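PDB 5JOS: cyclohexadienyl dehydratase from Synthetic construct, which probably converts prephenate and arogenate to phenylpyruvate and phenylalanine by dehydration with decarboxylation, using a scaffold derived from periplasmic binding proteins. Local coordinates for residues S55-L60 with Y223-W227; S103-F109 with T205-Y211; D133-V138 with G173-I179; F167-A171 with H192-A196. All blocks are in the same frame, centred on the assembly; numbering follows the deposited sequence.

Contact 1: S55-L60 with Y223-W227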
loop_
_atom_site.group_PDB
_atom_site.type_symbol
_atom_site.label_atom_id
_atom_site.label_comp_id
_atom_site.label_asym_id
_atom_site.label_seq_id
_atom_site.Cartn_x
_atom_site.Cartn_y
_atom_site.Cartn_z
ATOM N N SER A 55 16.636 2.733 0.979
ATOM C CA SER A 55 17.028 2.994 -0.394
ATOM C C SER A 55 16.877 4.520 -0.766
ATOM O O SER A 55 17.721 5.082 -1.457
ATOM C CB SER A 55 16.215 1.995 -1.223
ATOM O OG SER A 55 16.275 2.398 -2.532
ATOM N N LEU A 56 15.901 5.234 -0.204
ATOM C CA LEU A 56 15.870 6.674 -0.420
ATOM C C LEU A 56 17.106 7.368 0.171
ATOM O O LEU A 56 17.747 8.158 -0.491
ATOM C CB LEU A 56 14.612 7.292 0.153
ATOM C CG LEU A 56 14.419 8.809 0.024
ATOM C CD1 LEU A 56 14.559 9.238 -1.428
ATOM C CD2 LEU A 56 13.021 9.226 0.534
ATOM N N ALA A 57 17.466 7.054 1.412
ATOM C CA ALA A 57 18.666 7.634 2.041
ATOM C C ALA A 57 19.903 7.398 1.202
ATOM O O ALA A 57 20.717 8.300 1.009
ATOM C CB ALA A 57 18.890 7.098 3.459
ATOM N N LYS A 58 20.000 6.201 0.663
ATOM C CA LYS A 58 21.164 5.831 -0.072
ATOM C C LYS A 58 21.145 6.619 -1.380
ATOM O O LYS A 58 22.142 7.097 -1.827
ATOM C CB LYS A 58 21.114 4.321 -0.290
ATOM C CG LYS A 58 22.221 3.724 -1.142
ATOM C CD LYS A 58 22.015 2.204 -1.282
ATOM C CE LYS A 58 23.296 1.454 -1.714
ATOM N NZ LYS A 58 23.430 1.298 -3.198
ATOM N N SER A 59 19.998 6.776 -2.000
ATOM C CA SER A 59 19.964 7.580 -3.208
ATOM C C SER A 59 20.496 9.032 -2.939
ATOM O O SER A 59 21.157 9.599 -3.690
ATOM C CB SER A 59 18.524 7.712 -3.623
ATOM O OG SER A 59 18.435 8.512 -4.767
ATOM N N LEU A 60 20.146 9.569 -1.787
ATOM C CA LEU A 60 20.565 10.841 -1.398
ATOM C C LEU A 60 22.009 10.918 -0.983
ATOM O O LEU A 60 22.539 12.019 -0.834
ATOM C CB LEU A 60 19.672 11.335 -0.267
ATOM C CG LEU A 60 18.242 11.667 -0.712
ATOM C CD1 LEU A 60 17.362 11.762 0.519
ATOM C CD2 LEU A 60 18.142 12.977 -1.464
ATOM N N TYR A 223 12.187 15.508 -5.940
ATOM C CA TYR A 223 13.204 14.482 -5.851
ATOM C C TYR A 223 12.545 13.154 -5.579
ATOM O O TYR A 223 12.815 12.182 -6.215
ATOM C CB TYR A 223 14.183 14.744 -4.697
ATOM C CG TYR A 223 15.418 13.827 -4.685
ATOM C CD1 TYR A 223 15.347 12.519 -4.208
ATOM C CD2 TYR A 223 16.679 14.287 -5.117
ATOM C CE1 TYR A 223 16.475 11.686 -4.236
ATOM C CE2 TYR A 223 17.797 13.446 -5.130
ATOM C CZ TYR A 223 17.683 12.145 -4.675
ATOM O OH TYR A 223 18.777 11.288 -4.644
ATOM N N VAL A 224 11.722 13.098 -4.554
ATOM C CA VAL A 224 11.067 11.827 -4.198
ATOM C C VAL A 224 10.295 11.205 -5.283
ATOM O O VAL A 224 10.367 9.961 -5.468
ATOM C CB VAL A 224 10.185 11.937 -2.946
ATOM C CG1 VAL A 224 9.439 10.640 -2.666
ATOM C CG2 VAL A 224 11.026 12.263 -1.774
ATOM N N ASN A 225 9.537 12.027 -6.005
ATOM C CA ASN A 225 8.788 11.563 -7.148
ATOM C C ASN A 225 9.637 11.060 -8.287
ATOM O O ASN A 225 9.305 10.044 -8.929
ATOM C CB ASN A 225 7.827 12.662 -7.657
ATOM C CG ASN A 225 6.570 12.805 -6.720
ATOM O OD1 ASN A 225 6.264 11.916 -5.959
ATOM N ND2 ASN A 225 5.885 13.914 -6.793
ATOM N N GLN A 226 10.689 11.787 -8.634
ATOM C CA GLN A 226 11.648 11.230 -9.601
ATOM C C GLN A 226 12.274 9.945 -9.074
ATOM O O GLN A 226 12.487 8.983 -9.778
ATOM C CB GLN A 226 12.764 12.195 -9.786
ATOM C CG GLN A 226 12.320 13.401 -10.559
ATOM C CD GLN A 226 13.179 14.571 -10.231
ATOM O OE1 GLN A 226 14.074 14.535 -9.369
ATOM N NE2 GLN A 226 12.950 15.620 -10.944
ATOM N N TRP A 227 12.575 9.912 -7.828
ATOM C CA TRP A 227 13.160 8.679 -7.334
ATOM C C TRP A 227 12.200 7.470 -7.325
ATOM O O TRP A 227 12.603 6.323 -7.670
ATOM C CB TRP A 227 13.628 8.901 -5.982
ATOM C CG TRP A 227 14.140 7.752 -5.405
ATOM C CD1 TRP A 227 15.321 7.126 -5.721
ATOM C CD2 TRP A 227 13.536 6.979 -4.375
ATOM N NE1 TRP A 227 15.478 6.036 -4.921
ATOM C CE2 TRP A 227 14.387 5.904 -4.116
ATOM C CE3 TRP A 227 12.360 7.079 -3.683
ATOM C CZ2 TRP A 227 14.140 5.020 -3.168
ATOM C CZ3 TRP A 227 12.090 6.119 -2.713
ATOM C CH2 TRP A 227 12.940 5.115 -2.490
#
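Tyr223 and Trp227 both hold CG opposite the backbone N (chi1 -170° and 177°), which projects their rings from one side of helix 218-233 onto Leu56, Ser59 and Leu60 of helix 48-60. The two short helical segments cross at 108°, their axes 11.4 Å apart at the closest approach, a wide spacing bridged by the long aromatic side chains. The Leu60 and Tyr223 side chains run alongside each other, oppositely directed, and CD2 of Leu60 settles over one ring face, 3.6 Å from the ring centroid, in a CH-pi contact. At the far end of the same ring, Tyr223 OH and Ser59 OG share a hydrogen bond of 2.8 Å, in which either hydroxyl could be the donor. The phenol is thus fixed by a methyl group over its face and a polar bond at its rim. Leu56 serves the indole in a similar way: its CD1 lies over one face, 4.0 Å from the centroid of the six-membered ring of Trp227, while its CB approaches Trp227 CH2 at 3.8 Å. Ser55 OG comes in at the indole edge, close to the ring plane, 3.4 Å from Trp227 CZ2. The other methyl of Leu56, CD2, reaches Val224 CG2 at 4.3 Å and extends the apolar layer. Leu60 also packs on Leu16 and Met20 of helix 15-22, and Leu56 on Met87. Such interlocking of an early helix with one close to the C-terminus is consistent with the first lobe of a type II periplasmic binding protein fold, which both ends of the chain build together.

Contact 2: S103-F109 with T205-Y211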
loop_
_atom_site.group_PDB
_atom_site.type_symbol
_atom_site.label_atom_id
_atom_site.label_comp_id
_atom_site.label_asym_id
_atom_site.label_seq_id
_atom_site.Cartn_x
_atom_site.Cartn_y
_atom_site.Cartn_z
ATOM N N SER A 103 3.919 12.264 -1.884
ATOM C CA SER A 103 4.465 11.697 -3.089
ATOM C C SER A 103 3.398 11.117 -3.977
ATOM O O SER A 103 2.337 10.811 -3.534
ATOM C CB SER A 103 5.438 10.567 -2.729
ATOM O OG SER A 103 4.854 9.370 -2.332
ATOM N N ASP A 104 3.761 10.875 -5.223
ATOM C CA ASP A 104 2.975 10.006 -6.062
ATOM C C ASP A 104 2.821 8.629 -5.369
ATOM O O ASP A 104 3.634 8.260 -4.519
ATOM C CB ASP A 104 3.641 9.796 -7.416
ATOM C CG ASP A 104 3.736 11.039 -8.208
ATOM O OD1 ASP A 104 2.889 11.899 -8.076
ATOM O OD2 ASP A 104 4.660 11.125 -9.001
ATOM N N PRO A 105 1.802 7.878 -5.752
ATOM C CA PRO A 105 1.436 6.700 -4.977
ATOM C C PRO A 105 2.370 5.590 -5.281
ATOM O O PRO A 105 2.838 5.475 -6.370
ATOM C CB PRO A 105 0.012 6.421 -5.433
ATOM C CG PRO A 105 -0.132 7.113 -6.761
ATOM C CD PRO A 105 0.701 8.342 -6.633
ATOM N N TYR A 106 2.760 4.812 -4.299
ATOM C CA TYR A 106 3.551 3.632 -4.605
ATOM C C TYR A 106 2.787 2.301 -4.506
ATOM O O TYR A 106 3.340 1.230 -4.820
ATOM C CB TYR A 106 4.790 3.552 -3.695
ATOM C CG TYR A 106 4.507 3.453 -2.247
ATOM C CD1 TYR A 106 4.328 4.580 -1.500
ATOM C CD2 TYR A 106 4.449 2.243 -1.596
ATOM C CE1 TYR A 106 4.027 4.498 -0.155
ATOM C CE2 TYR A 106 4.175 2.161 -0.256
ATOM C CZ TYR A 106 4.017 3.306 0.467
ATOM O OH TYR A 106 3.814 3.302 1.818
ATOM N N MET A 107 1.536 2.388 -4.059
ATOM C CA MET A 107 0.635 1.280 -4.070
ATOM C C MET A 107 -0.776 1.783 -4.171
ATOM O O MET A 107 -1.159 2.821 -3.551
ATOM C CB MET A 107 0.780 0.500 -2.741
ATOM C CG MET A 107 0.107 -0.849 -2.820
ATOM S SD MET A 107 0.307 -1.595 -1.200
ATOM C CE MET A 107 2.108 -1.813 -1.235
ATOM N N THR A 108 -1.580 1.046 -4.925
ATOM C CA THR A 108 -3.038 1.256 -4.964
ATOM C C THR A 108 -3.776 0.085 -4.345
ATOM O O THR A 108 -3.277 -1.013 -4.361
ATOM C CB THR A 108 -3.547 1.505 -6.356
ATOM O OG1 THR A 108 -3.156 0.439 -7.206
ATOM C CG2 THR A 108 -2.853 2.780 -6.953
ATOM N N PHE A 109 -4.871 0.351 -3.680
ATOM C CA PHE A 109 -5.602 -0.694 -3.053
ATOM C C PHE A 109 -7.069 -0.384 -2.909
ATOM O O PHE A 109 -7.475 0.727 -3.161
ATOM C CB PHE A 109 -4.949 -1.008 -1.691
ATOM C CG PHE A 109 -5.144 0.020 -0.614
ATOM C CD1 PHE A 109 -4.265 1.082 -0.485
ATOM C CD2 PHE A 109 -6.107 -0.122 0.304
ATOM C CE1 PHE A 109 -4.439 2.013 0.513
ATOM C CE2 PHE A 109 -6.294 0.794 1.320
ATOM C CZ PHE A 109 -5.441 1.861 1.433
ATOM N N THR A 205 -9.700 -0.793 -7.047
ATOM C CA THR A 205 -8.865 0.076 -6.225
ATOM C C THR A 205 -9.596 1.370 -5.941
ATOM O O THR A 205 -10.385 1.770 -6.725
ATOM C CB THR A 205 -7.583 0.431 -6.913
ATOM O OG1 THR A 205 -7.874 1.055 -8.117
ATOM C CG2 THR A 205 -6.772 -0.765 -7.189
ATOM N N HIS A 206 -9.435 1.921 -4.744
ATOM C CA HIS A 206 -10.096 3.178 -4.396
ATOM C C HIS A 206 -9.230 4.049 -3.541
ATOM O O HIS A 206 -9.618 5.120 -3.187
ATOM C CB HIS A 206 -11.465 2.972 -3.696
ATOM C CG HIS A 206 -11.439 2.141 -2.453
ATOM N ND1 HIS A 206 -10.619 2.391 -1.371
ATOM C CD2 HIS A 206 -12.202 1.083 -2.097
ATOM C CE1 HIS A 206 -10.822 1.478 -0.446
ATOM N NE2 HIS A 206 -11.800 0.697 -0.856
ATOM N N SER A 207 -8.094 3.543 -3.110
ATOM C CA SER A 207 -7.192 4.290 -2.336
ATOM C C SER A 207 -5.725 4.112 -2.764
ATOM O O SER A 207 -5.380 3.300 -3.592
ATOM C CB SER A 207 -7.307 3.944 -0.863
ATOM O OG SER A 207 -8.636 4.022 -0.428
ATOM N N GLU A 208 -4.862 4.871 -2.126
ATOM C CA GLU A 208 -3.440 4.746 -2.387
ATOM C C GLU A 208 -2.580 5.078 -1.194
ATOM O O GLU A 208 -3.025 5.713 -0.201
ATOM C CB GLU A 208 -3.094 5.625 -3.615
ATOM C CG GLU A 208 -3.288 7.072 -3.403
ATOM C CD GLU A 208 -3.188 7.954 -4.689
ATOM O OE1 GLU A 208 -3.670 7.577 -5.757
ATOM O OE2 GLU A 208 -2.554 9.020 -4.619
ATOM N N LYS A 209 -1.351 4.612 -1.260
ATOM C CA LYS A 209 -0.382 4.871 -0.238
ATOM C C LYS A 209 0.659 5.787 -0.841
ATOM O O LYS A 209 1.066 5.617 -2.000
ATOM C CB LYS A 209 0.418 3.601 0.153
ATOM C CG LYS A 209 -0.326 2.334 0.597
ATOM C CD LYS A 209 -0.990 2.580 1.862
ATOM C CE LYS A 209 -1.461 1.277 2.506
ATOM N NZ LYS A 209 -2.097 1.767 3.777
ATOM N N GLY A 210 1.198 6.656 -0.003
ATOM C CA GLY A 210 2.177 7.628 -0.472
ATOM C C GLY A 210 3.084 7.947 0.688
ATOM O O GLY A 210 2.817 7.581 1.871
ATOM N N TYR A 211 4.203 8.590 0.367
ATOM C CA TYR A 211 5.111 9.120 1.409
ATOM C C TYR A 211 4.735 10.576 1.739
ATOM O O TYR A 211 4.540 11.383 0.888
ATOM C CB TYR A 211 6.579 8.928 1.035
ATOM C CG TYR A 211 6.859 7.465 0.720
ATOM C CD1 TYR A 211 6.611 6.501 1.622
ATOM C CD2 TYR A 211 7.325 7.082 -0.505
ATOM C CE1 TYR A 211 6.844 5.165 1.324
ATOM C CE2 TYR A 211 7.604 5.756 -0.799
ATOM C CZ TYR A 211 7.304 4.804 0.103
ATOM O OH TYR A 211 7.472 3.470 -0.208
HETATM O O HOH W 1 -0.159 11.433 -4.530
HETATM O O HOH W 2 3.977 5.649 3.560
#
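The paired strands 107-109 and 205-209 probably form the two-stranded hinge between the lobes of this binding-protein fold, and a classic beta bulge marks the pairing, with His206 and Ser207 both facing Phe109. Phe109 O accepts two backbone bonds, from His206 N at 2.8 Å and Ser207 N at 2.9 Å, while Ser207 CB lies over one face of the Phe109 ring. Nearer the first lobe, Tyr106 is clamped from both faces. Its CG sits between the backbone N and the carbonyl carbon (chi1 61°), turning the ring into an offset stack with Tyr211, centroids 4.2 Å apart and planes at 10°; Lys209 CB covers the opposite face, 4.0 Å from the Tyr106 centroid. An alanine in place of Tyr106 would probably open a gap between Lys209 and Tyr211 and leave the Tyr211 ring without its stacking mate. A water 2.9 Å from Tyr106 OH donates to Gly210 O. Ser103 OG accepts from Tyr211 N at 2.9 Å and donates to Asp104 O. Lys209 NZ is bonded to Gly89 O, Tyr33 OH and Thr91 OG1, and Tyr211 OH to Asp49, which would probably hold the Tyr106, Lys209 and Tyr211 side chains in place.

Contact 3: D133-V138 with G173-I179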
loop_
_atom_site.group_PDB
_atom_site.type_symbol
_atom_site.label_atom_id
_atom_site.label_comp_id
_atom_site.label_asym_id
_atom_site.label_seq_id
_atom_site.Cartn_x
_atom_site.Cartn_y
_atom_site.Cartn_z
ATOM N N ASP A 133 -21.042 -17.519 -15.334
ATOM C CA ASP A 133 -20.598 -18.779 -14.723
ATOM C C ASP A 133 -19.717 -18.517 -13.448
ATOM O O ASP A 133 -19.261 -19.452 -12.762
ATOM C CB ASP A 133 -19.834 -19.523 -15.797
ATOM C CG ASP A 133 -19.202 -18.551 -16.769
ATOM O OD1 ASP A 133 -19.800 -18.229 -17.821
ATOM O OD2 ASP A 133 -18.166 -18.002 -16.397
ATOM N N VAL A 134 -19.483 -17.265 -13.087
ATOM C CA VAL A 134 -18.491 -16.997 -12.008
ATOM C C VAL A 134 -19.257 -16.898 -10.697
ATOM O O VAL A 134 -20.194 -16.112 -10.611
ATOM C CB VAL A 134 -17.667 -15.723 -12.294
ATOM C CG1 VAL A 134 -16.693 -15.465 -11.131
ATOM C CG2 VAL A 134 -16.925 -15.868 -13.635
ATOM N N ARG A 135 -18.889 -17.722 -9.701
ATOM C CA ARG A 135 -19.532 -17.676 -8.403
ATOM C C ARG A 135 -18.784 -16.729 -7.457
ATOM O O ARG A 135 -17.638 -17.000 -7.015
ATOM C CB ARG A 135 -19.686 -19.086 -7.797
ATOM C CG ARG A 135 -20.682 -19.961 -8.569
ATOM C CD ARG A 135 -20.503 -21.441 -8.231
ATOM N NE ARG A 135 -19.069 -21.756 -8.376
ATOM C CZ ARG A 135 -18.448 -22.853 -7.923
ATOM N NH1 ARG A 135 -19.119 -23.792 -7.297
ATOM N NH2 ARG A 135 -17.141 -23.014 -8.093
ATOM N N VAL A 136 -19.444 -15.614 -7.170
ATOM C CA VAL A 136 -18.917 -14.564 -6.365
ATOM C C VAL A 136 -19.450 -14.615 -4.985
ATOM O O VAL A 136 -20.640 -14.791 -4.790
ATOM C CB VAL A 136 -19.286 -13.200 -6.953
ATOM C CG1 VAL A 136 -18.884 -12.058 -6.037
ATOM C CG2 VAL A 136 -18.553 -13.014 -8.265
ATOM N N ALA A 137 -18.527 -14.507 -4.042
ATOM C CA ALA A 137 -18.853 -14.650 -2.624
ATOM C C ALA A 137 -18.623 -13.389 -1.889
ATOM O O ALA A 137 -17.566 -12.800 -2.028
ATOM C CB ALA A 137 -18.034 -15.743 -1.983
ATOM N N VAL A 138 -19.626 -12.945 -1.112
ATOM C CA VAL A 138 -19.416 -11.782 -0.293
ATOM C C VAL A 138 -20.137 -11.942 1.033
ATOM O O VAL A 138 -21.109 -12.726 1.144
ATOM C CB VAL A 138 -19.952 -10.515 -0.946
ATOM C CG1 VAL A 138 -19.278 -10.245 -2.271
ATOM C CG2 VAL A 138 -21.445 -10.635 -1.134
ATOM N N GLY A 173 -13.611 -24.827 -3.675
ATOM C CA GLY A 173 -14.256 -24.945 -5.000
ATOM C C GLY A 173 -15.757 -24.735 -4.950
ATOM O O GLY A 173 -16.482 -25.010 -5.935
ATOM N N ARG A 174 -16.236 -24.216 -3.830
ATOM C CA ARG A 174 -17.649 -23.943 -3.701
ATOM C C ARG A 174 -18.000 -22.534 -4.131
ATOM O O ARG A 174 -19.144 -22.195 -4.139
ATOM C CB ARG A 174 -18.172 -24.289 -2.273
ATOM C CG ARG A 174 -18.104 -25.810 -1.923
ATOM C CD ARG A 174 -18.675 -26.134 -0.517
ATOM N NE ARG A 174 -17.909 -25.466 0.554
ATOM C CZ ARG A 174 -16.889 -26.008 1.219
ATOM N NH1 ARG A 174 -16.486 -27.234 0.969
ATOM N NH2 ARG A 174 -16.250 -25.315 2.146
ATOM N N ALA A 175 -17.008 -21.661 -4.364
ATOM C CA ALA A 175 -17.211 -20.347 -4.966
ATOM C C ALA A 175 -15.953 -20.121 -5.747
ATOM O O ALA A 175 -14.939 -20.821 -5.541
ATOM C CB ALA A 175 -17.329 -19.291 -3.907
ATOM N N ASP A 176 -15.967 -19.119 -6.572
ATOM C CA ASP A 176 -14.825 -18.853 -7.472
ATOM C C ASP A 176 -14.010 -17.595 -7.159
ATOM O O ASP A 176 -12.801 -17.536 -7.454
ATOM C CB ASP A 176 -15.371 -18.619 -8.878
ATOM C CG ASP A 176 -16.015 -19.883 -9.456
ATOM O OD1 ASP A 176 -15.391 -20.926 -9.267
ATOM O OD2 ASP A 176 -17.136 -19.861 -9.970
ATOM N N VAL A 177 -14.689 -16.569 -6.656
ATOM C CA VAL A 177 -14.045 -15.270 -6.382
ATOM C C VAL A 177 -14.658 -14.655 -5.140
ATOM O O VAL A 177 -15.869 -14.424 -5.103
ATOM C CB VAL A 177 -14.331 -14.284 -7.511
ATOM C CG1 VAL A 177 -13.703 -12.911 -7.193
ATOM C CG2 VAL A 177 -13.865 -14.793 -8.898
ATOM N N MET A 178 -13.824 -14.348 -4.129
ATOM C CA MET A 178 -14.275 -13.635 -2.948
ATOM C C MET A 178 -13.846 -12.196 -3.115
ATOM O O MET A 178 -12.710 -11.969 -3.477
ATOM C CB MET A 178 -13.643 -14.236 -1.680
ATOM C CG MET A 178 -13.993 -13.419 -0.447
ATOM S SD MET A 178 -13.075 -14.171 0.902
ATOM C CE MET A 178 -13.483 -12.992 2.185
ATOM N N ILE A 179 -14.779 -11.246 -2.935
ATOM C CA ILE A 179 -14.485 -9.828 -2.921
ATOM C C ILE A 179 -14.294 -9.389 -1.525
ATOM O O ILE A 179 -15.179 -9.601 -0.706
ATOM C CB ILE A 179 -15.625 -8.958 -3.500
ATOM C CG1 ILE A 179 -15.927 -9.420 -4.890
ATOM C CG2 ILE A 179 -15.288 -7.501 -3.485
ATOM C CD1 ILE A 179 -14.797 -9.288 -5.897
#
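Arg135, at the start of strand 135-138, and Asp176, just before strand 177-181, tie together two neighbouring parallel strands of the mixed sheet in the second lobe. The guanidinium grips the carboxylate side-on: NE donates to Asp176 OD2 at 3.1 Å and NH2 to Asp176 OD1 at 3.0 Å, both bonds nearly straight. The carboxylate lies close to the guanidinium edge, but the two planes are turned 51° apart, and NE and NH2 meet their oxygens from above the carboxylate plane. Asp176 OD2 also takes Arg135 N at 2.8 Å, on its anti side, and OD1 has a second salt bridge with Arg116. This buried acid is therefore well supplied with donors, which would be expected to stabilise its charged form. Arg135 NH2 additionally donates to Gly173 O at 3.0 Å, at the Schellman motif that ends helix 166-171. A leucine in place of Arg135 would probably cost Asp176 two of its donors and leave Gly173 O without its guanidinium partner. Between the main chains, Arg135 O accepts from both Asp176 N at 2.7 Å and Val177 N at 3.0 Å, and Ala137 N donates to Val177 O. On the side of the sheet that carries Val136 and Val177, the Val134 CG1 methyl rests 3.7 Å from Val177 CG2.

Contact 4: F167-A171 with H192-A196. With NA (sodium ion), chain B.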
loop_
_atom_site.group_PDB
_atom_site.type_symbol
_atom_site.label_atom_id
_atom_site.label_comp_id
_atom_site.label_asym_id
_atom_site.label_seq_id
_atom_site.Cartn_x
_atom_site.Cartn_y
_atom_site.Cartn_z
ATOM N N PHE A 167 -13.213 -17.434 2.536
ATOM C CA PHE A 167 -12.021 -17.759 1.766
ATOM C C PHE A 167 -11.920 -19.264 1.486
ATOM O O PHE A 167 -11.410 -19.705 0.468
ATOM C CB PHE A 167 -10.752 -17.234 2.454
ATOM C CG PHE A 167 -10.401 -17.929 3.704
ATOM C CD1 PHE A 167 -9.565 -18.993 3.678
ATOM C CD2 PHE A 167 -10.917 -17.523 4.910
ATOM C CE1 PHE A 167 -9.215 -19.705 4.842
ATOM C CE2 PHE A 167 -10.593 -18.189 6.064
ATOM C CZ PHE A 167 -9.743 -19.289 6.053
ATOM N N GLN A 168 -12.386 -20.041 2.456
ATOM C CA GLN A 168 -12.357 -21.475 2.376
ATOM C C GLN A 168 -13.393 -22.027 1.411
ATOM O O GLN A 168 -13.186 -23.096 0.821
ATOM C CB GLN A 168 -12.590 -22.037 3.778
ATOM C CG GLN A 168 -12.359 -23.491 3.847
ATOM C CD GLN A 168 -10.996 -23.889 3.278
ATOM O OE1 GLN A 168 -9.951 -23.354 3.704
ATOM N NE2 GLN A 168 -11.006 -24.827 2.299
ATOM N N GLU A 169 -14.497 -21.297 1.213
ATOM C CA GLU A 169 -15.420 -21.641 0.128
ATOM C C GLU A 169 -14.736 -21.533 -1.220
ATOM O O GLU A 169 -15.035 -22.303 -2.104
ATOM C CB GLU A 169 -16.612 -20.699 0.096
ATOM C CG GLU A 169 -17.462 -20.742 1.358
ATOM C CD GLU A 169 -17.988 -22.106 1.625
ATOM O OE1 GLU A 169 -18.680 -22.632 0.764
ATOM O OE2 GLU A 169 -17.668 -22.680 2.678
ATOM N N VAL A 170 -13.901 -20.503 -1.422
ATOM C CA VAL A 170 -13.156 -20.384 -2.665
ATOM C C VAL A 170 -12.203 -21.574 -2.838
ATOM O O VAL A 170 -12.199 -22.209 -3.859
ATOM C CB VAL A 170 -12.404 -19.037 -2.770
ATOM C CG1 VAL A 170 -11.515 -18.988 -3.986
ATOM C CG2 VAL A 170 -13.424 -17.905 -2.881
ATOM N N ALA A 171 -11.380 -21.833 -1.833
ATOM C CA ALA A 171 -10.374 -22.866 -1.865
ATOM C C ALA A 171 -10.954 -24.185 -2.116
ATOM O O ALA A 171 -10.298 -24.961 -2.763
ATOM C CB ALA A 171 -9.605 -22.975 -0.552
ATOM N N HIS A 192 -2.640 -19.492 2.582
ATOM C CA HIS A 192 -3.263 -20.660 2.026
ATOM C C HIS A 192 -2.621 -21.038 0.677
ATOM O O HIS A 192 -2.637 -20.243 -0.251
ATOM C CB HIS A 192 -4.733 -20.401 1.865
ATOM C CG HIS A 192 -5.552 -21.630 1.674
ATOM N ND1 HIS A 192 -5.326 -22.553 0.662
ATOM C CD2 HIS A 192 -6.606 -22.112 2.383
ATOM C CE1 HIS A 192 -6.217 -23.529 0.749
ATOM N NE2 HIS A 192 -7.021 -23.265 1.768
ATOM N N PRO A 193 -2.065 -22.253 0.544
ATOM C CA PRO A 193 -1.396 -22.615 -0.679
ATOM C C PRO A 193 -2.293 -22.714 -1.893
ATOM O O PRO A 193 -1.810 -22.805 -3.006
ATOM C CB PRO A 193 -0.812 -23.974 -0.366
ATOM C CG PRO A 193 -1.748 -24.551 0.679
ATOM C CD PRO A 193 -2.138 -23.376 1.487
ATOM N N GLY A 194 -3.578 -22.819 -1.669
ATOM C CA GLY A 194 -4.551 -23.031 -2.735
ATOM C C GLY A 194 -5.151 -21.712 -3.200
ATOM O O GLY A 194 -5.993 -21.687 -4.062
ATOM N N LEU A 195 -4.772 -20.607 -2.602
ATOM C CA LEU A 195 -5.458 -19.298 -2.955
ATOM C C LEU A 195 -4.433 -18.277 -3.441
ATOM O O LEU A 195 -3.235 -18.333 -3.082
ATOM C CB LEU A 195 -6.180 -18.704 -1.775
ATOM C CG LEU A 195 -7.297 -19.494 -1.093
ATOM C CD1 LEU A 195 -7.844 -18.790 0.119
ATOM C CD2 LEU A 195 -8.456 -19.654 -1.997
ATOM N N ALA A 196 -4.895 -17.403 -4.309
ATOM C CA ALA A 196 -4.121 -16.308 -4.828
ATOM C C ALA A 196 -4.925 -15.019 -4.820
ATOM O O ALA A 196 -6.149 -15.005 -4.933
ATOM C CB ALA A 196 -3.687 -16.620 -6.246
HETATM NA NA NA B . -1.311 -18.774 -1.493
HETATM O O HOH W 3 -0.590 -20.189 -3.299
HETATM O O HOH W 4 0.106 -17.162 -2.405
#
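Leu195 packs against the short helix 166-171, and this is the close-fitting half of the contact. With CG opposite the carbonyl carbon (chi1 -60°), its methyl groups spread along the helix: CD2 reaches Val170 CG1 at 3.7 Å and Ala171 CB at 3.8 Å, while CD1 meets the edge of the Phe167 ring, 4.0 Å from Phe167 CD1. Phe167 and Val170 also touch Met178, which ties this buried patch to the sheet. The His192 side is looser and partly open to solvent. Ala171 CB approaches His192 NE2 at 3.5 Å, and Gln168 OE1 lies at the imidazole edge, also 3.5 Å from NE2. What fixes the ring is its own turn: Gly194 N donates to His192 ND1 in the ring plane at 2.9 Å, within the type I beta turn from His192 to Leu195. On the far side of that turn, His192 O binds the sodium ion at 2.3 Å and Leu195 O at 2.5 Å; Ala189 O and two waters complete the site. No hydrogen bond joins the two segments. Main-chain oxygens thus serve the cation while side chains serve the helix, and the bond accepted by ND1 suggests that a neutral imidazole would carry its proton on NE2.

In the fold
The contacts divide between the two lobes. Contact 1 lies in the first; contact 2, about 17 Å away between centres, runs from that lobe into the probable hinge and touches contact 1 where Asn225 OD1 meets Asp104 N. Contacts 3 and 4 share the second lobe, their centres about 11 Å apart; both reach the mixed five-stranded sheet and are joined by the Arg174–Glu169 salt bridge. Along the chain, contact 1 encloses contact 2, which in turn encloses contacts 3 and 4, whose segments alternate. The second lobe is therefore an insertion between the hinge strands, an organisation suited to closing two lobes over a ligand.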